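Local coordinates for putative polyketide cyclase (Acidithiobacillus ferrooxidans, PDB 3F9S), which probably acts as a polyketide cyclase of the SnoaL-like family, within the NTF2 superfamily, at residues 9-14 with 116-121. Residues are numbered along the deposited sequence; the frame is centred on the assembly and turned at random.
Sequences KEILTQ and YYFDGN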
ATOM      1  N   LYS A   9      13.168  13.306   0.939  1.00 24.35           N
ATOM      2  CA  LYS A   9      11.873  13.438   1.649  1.00 23.67           C
ATOM      3  C   LYS A   9      11.195  14.790   1.402  1.00 24.82           C
ATOM      4  O   LYS A   9       9.965  14.855   1.174  1.00 25.34           O
ATOM      5  CB  LYS A   9      12.027  13.201   3.144  1.00 24.01           C
ATOM      6  CG  LYS A   9      12.319  11.741   3.428  1.00 23.57           C
ATOM      7  CD  LYS A   9      12.322  11.502   4.901  1.00 21.78           C
ATOM      8  CE  LYS A   9      12.705  10.076   5.269  1.00 24.68           C
ATOM      9  NZ  LYS A   9      12.566   9.830   6.729  1.00 23.29           N
ATOM     10  N   GLU A  10      12.009  15.842   1.441  1.00 25.73           N
ATOM     11  CA  GLU A  10      11.518  17.197   1.192  0.50 26.98           C
ATOM     12  C   GLU A  10      11.009  17.284  -0.250  1.00 25.15           C
ATOM     13  O   GLU A  10       9.970  17.882  -0.502  1.00 24.82           O
ATOM     14  CB  GLU A  10      12.599  18.236   1.518  0.50 27.39           C
ATOM     15  CG  GLU A  10      12.811  18.395   3.034  0.50 28.81           C
ATOM     16  CD  GLU A  10      14.160  18.991   3.433  0.50 31.06           C
ATOM     17  OE1 GLU A  10      15.201  18.340   3.199  0.50 37.84           O
ATOM     18  OE2 GLU A  10      14.186  20.080   4.045  0.50 39.33           O
ATOM     19  N   ILE A  11      11.736  16.664  -1.171  1.00 24.48           N
ATOM     20  CA  ILE A  11      11.361  16.636  -2.586  1.00 24.33           C
ATOM     21  C   ILE A  11      10.001  15.972  -2.778  1.00 25.68           C
ATOM     22  O   ILE A  11       9.131  16.547  -3.427  1.00 26.34           O
ATOM     23  CB  ILE A  11      12.434  15.941  -3.435  1.00 25.16           C
ATOM     24  CG1 ILE A  11      13.665  16.834  -3.543  1.00 26.42           C
ATOM     25  CG2 ILE A  11      11.896  15.590  -4.836  1.00 25.90           C
ATOM     26  CD1 ILE A  11      14.875  16.076  -3.945  1.00 29.03           C
ATOM     27  N   LEU A  12       9.809  14.790  -2.195  1.00 25.81           N
ATOM     28  CA  LEU A  12       8.520  14.082  -2.286  1.00 27.15           C
ATOM     29  C   LEU A  12       7.400  14.881  -1.700  1.00 27.07           C
ATOM     30  O   LEU A  12       6.314  14.922  -2.262  1.00 30.12           O
ATOM     31  CB  LEU A  12       8.508  12.737  -1.555  1.00 28.37           C
ATOM     32  CG  LEU A  12       9.033  11.499  -2.247  1.00 32.82           C
ATOM     33  CD1 LEU A  12       8.720  10.253  -1.392  1.00 28.74           C
ATOM     34  CD2 LEU A  12       8.454  11.373  -3.658  1.00 31.40           C
ATOM     35  N   THR A  13       7.679  15.482  -0.555  1.00 26.00           N
ATOM     36  CA  THR A  13       6.715  16.321   0.106  1.00 26.09           C
ATOM     37  C   THR A  13       6.282  17.469  -0.817  1.00 25.94           C
ATOM     38  O   THR A  13       5.078  17.642  -1.005  1.00 25.97           O
ATOM     39  CB  THR A  13       7.212  16.841   1.442  1.00 25.73           C
ATOM     40  OG1 THR A  13       7.634  15.740   2.260  1.00 23.92           O
ATOM     41  CG2 THR A  13       6.097  17.638   2.172  1.00 27.74           C
ATOM     42  N   GLN A  14       7.234  18.176  -1.427  1.00 26.37           N
ATOM     43  CA  GLN A  14       6.914  19.327  -2.303  0.50 26.20           C
ATOM     44  C   GLN A  14       6.214  18.857  -3.573  1.00 25.72           C
ATOM     45  O   GLN A  14       5.229  19.445  -3.998  1.00 26.31           O
ATOM     46  CB  GLN A  14       8.167  20.130  -2.686  0.50 27.33           C
ATOM     47  CG  GLN A  14       7.832  21.539  -3.198  0.50 26.91           C
ATOM     48  CD  GLN A  14       9.011  22.313  -3.789  0.50 27.65           C
ATOM     49  OE1 GLN A  14       9.948  21.738  -4.350  0.50 32.48           O
ATOM     50  NE2 GLN A  14       8.934  23.634  -3.709  0.50 28.93           N
ATOM     51  N   TYR A 116       8.555   5.366  -3.877  1.00 25.05           N
ATOM     52  CA  TYR A 116       9.050   6.226  -4.934  1.00 24.16           C
ATOM     53  C   TYR A 116      10.499   5.919  -5.087  1.00 25.15           C
ATOM     54  O   TYR A 116      11.195   5.856  -4.093  1.00 23.22           O
ATOM     55  CB  TYR A 116       8.895   7.698  -4.583  1.00 25.91           C
ATOM     56  CG  TYR A 116       7.586   8.229  -5.022  1.00 24.67           C
ATOM     57  CD1 TYR A 116       7.359   8.435  -6.388  1.00 24.77           C
ATOM     58  CD2 TYR A 116       6.572   8.512  -4.125  1.00 29.21           C
ATOM     59  CE1 TYR A 116       6.172   8.911  -6.845  1.00 27.99           C
ATOM     60  CE2 TYR A 116       5.354   8.995  -4.575  1.00 28.92           C
ATOM     61  CZ  TYR A 116       5.165   9.182  -5.940  1.00 28.43           C
ATOM     62  OH  TYR A 116       3.995   9.677  -6.439  1.00 30.94           O
ATOM     63  N   TYR A 117      10.912   5.704  -6.330  1.00 24.85           N
ATOM     64  CA  TYR A 117      12.287   5.429  -6.656  1.00 26.47           C
ATOM     65  C   TYR A 117      12.877   6.695  -7.211  1.00 26.21           C
ATOM     66  O   TYR A 117      12.231   7.388  -8.007  1.00 26.32           O
ATOM     67  CB  TYR A 117      12.355   4.291  -7.668  1.00 28.52           C
ATOM     68  CG  TYR A 117      11.988   3.006  -7.005  1.00 28.01           C
ATOM     69  CD1 TYR A 117      12.946   2.337  -6.252  1.00 34.78           C
ATOM     70  CD2 TYR A 117      10.686   2.480  -7.063  1.00 31.05           C
ATOM     71  CE1 TYR A 117      12.653   1.157  -5.605  1.00 34.21           C
ATOM     72  CE2 TYR A 117      10.385   1.275  -6.402  1.00 28.16           C
ATOM     73  CZ  TYR A 117      11.376   0.640  -5.681  1.00 27.77           C
ATOM     74  OH  TYR A 117      11.187  -0.550  -5.017  1.00 37.39           O
ATOM     75  N   PHE A 118      14.140   6.919  -6.852  1.00 26.84           N
ATOM     76  CA  PHE A 118      14.850   8.125  -7.196  1.00 27.43           C
ATOM     77  C   PHE A 118      16.080   7.880  -8.020  1.00 25.92           C
ATOM     78  O   PHE A 118      16.705   6.827  -7.952  1.00 27.66           O
ATOM     79  CB  PHE A 118      15.334   8.826  -5.939  1.00 28.41           C
ATOM     80  CG  PHE A 118      14.275   9.532  -5.201  1.00 28.28           C
ATOM     81  CD1 PHE A 118      13.393   8.821  -4.385  1.00 27.86           C
ATOM     82  CD2 PHE A 118      14.174  10.920  -5.272  1.00 29.98           C
ATOM     83  CE1 PHE A 118      12.419   9.491  -3.671  1.00 27.28           C
ATOM     84  CE2 PHE A 118      13.208  11.587  -4.563  1.00 30.51           C
ATOM     85  CZ  PHE A 118      12.331  10.869  -3.757  1.00 28.64           C
ATOM     86  N   ASP A 119      16.387   8.883  -8.820  1.00 25.45           N
ATOM     87  CA  ASP A 119      17.661   8.963  -9.525  1.00 26.37           C
ATOM     88  C   ASP A 119      18.029  10.403  -9.197  1.00 26.13           C
ATOM     89  O   ASP A 119      17.531  11.319  -9.847  1.00 24.80           O
ATOM     90  CB  ASP A 119      17.474   8.693 -11.009  1.00 26.38           C
ATOM     91  CG  ASP A 119      18.762   8.761 -11.801  1.00 32.31           C
ATOM     92  OD1 ASP A 119      19.796   9.192 -11.276  1.00 25.80           O
ATOM     93  OD2 ASP A 119      18.726   8.398 -12.993  1.00 31.11           O
ATOM     94  N   GLY A 120      18.860  10.592  -8.165  1.00 25.80           N
ATOM     95  CA  GLY A 120      19.168  11.928  -7.677  1.00 26.41           C
ATOM     96  C   GLY A 120      17.899  12.517  -7.083  1.00 25.82           C
ATOM     97  O   GLY A 120      17.236  11.876  -6.279  1.00 26.69           O
ATOM     98  N   ASN A 121      17.538  13.718  -7.522  1.00 25.16           N
ATOM     99  CA  ASN A 121      16.324  14.391  -7.076  1.00 25.14           C
ATOM    100  C   ASN A 121      15.095  14.056  -7.898  1.00 25.18           C
ATOM    101  O   ASN A 121      14.051  14.624  -7.630  1.00 25.91           O
ATOM    102  CB  ASN A 121      16.508  15.912  -7.096  1.00 24.94           C
ATOM    103  CG  ASN A 121      17.389  16.407  -5.994  1.00 25.37           C
ATOM    104  OD1 ASN A 121      17.887  15.624  -5.186  1.00 29.61           O
ATOM    105  ND2 ASN A 121      17.542  17.705  -5.914  1.00 24.36           N
TER
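L12 lays its CD2 methyl over one face of the Y116 ring, a CH-pi contact in which CD2 stands 3.8 Å from the ring centroid and 29° off the ring normal. The methyl lies off centre, over the CG-CD2 bond at the root of the ring, with CD2 of L12 3.5 Å from CG of Y116. The same leucine also meets F118, but there at the rim: its branch carbon CG lies 3.7 Å from CZ of F118, near the plane of that ring. One leucine thus spans two aromatic residues on the same side of a strand, using a methyl against a face and its CG against an edge. An alanine in place of L12 would probably leave the Y116 face without its methyl and the F118 edge without CG, and open a gap beneath the helix. I11 continues the apolar seam, CG2 lying 4.2 Å from CE2 of F118. With CD1 extended away from CA (chi2 161°), it packs against the amide of N121, 3.3 Å from CG of N121, whose OD1 is hydrogen-bonded to S5. No hydrogen bond joins the two segments. The packing lays helix 8-21 against the face of the curved sheet, consistent with the NTF2-like fold, in which helices cover the concave side: L123 of strand 122-130 touches L12, Y116 and F118, V84 of strand 83-93 meets L12 and F118, and L77 of strand 71-80 also touches L12.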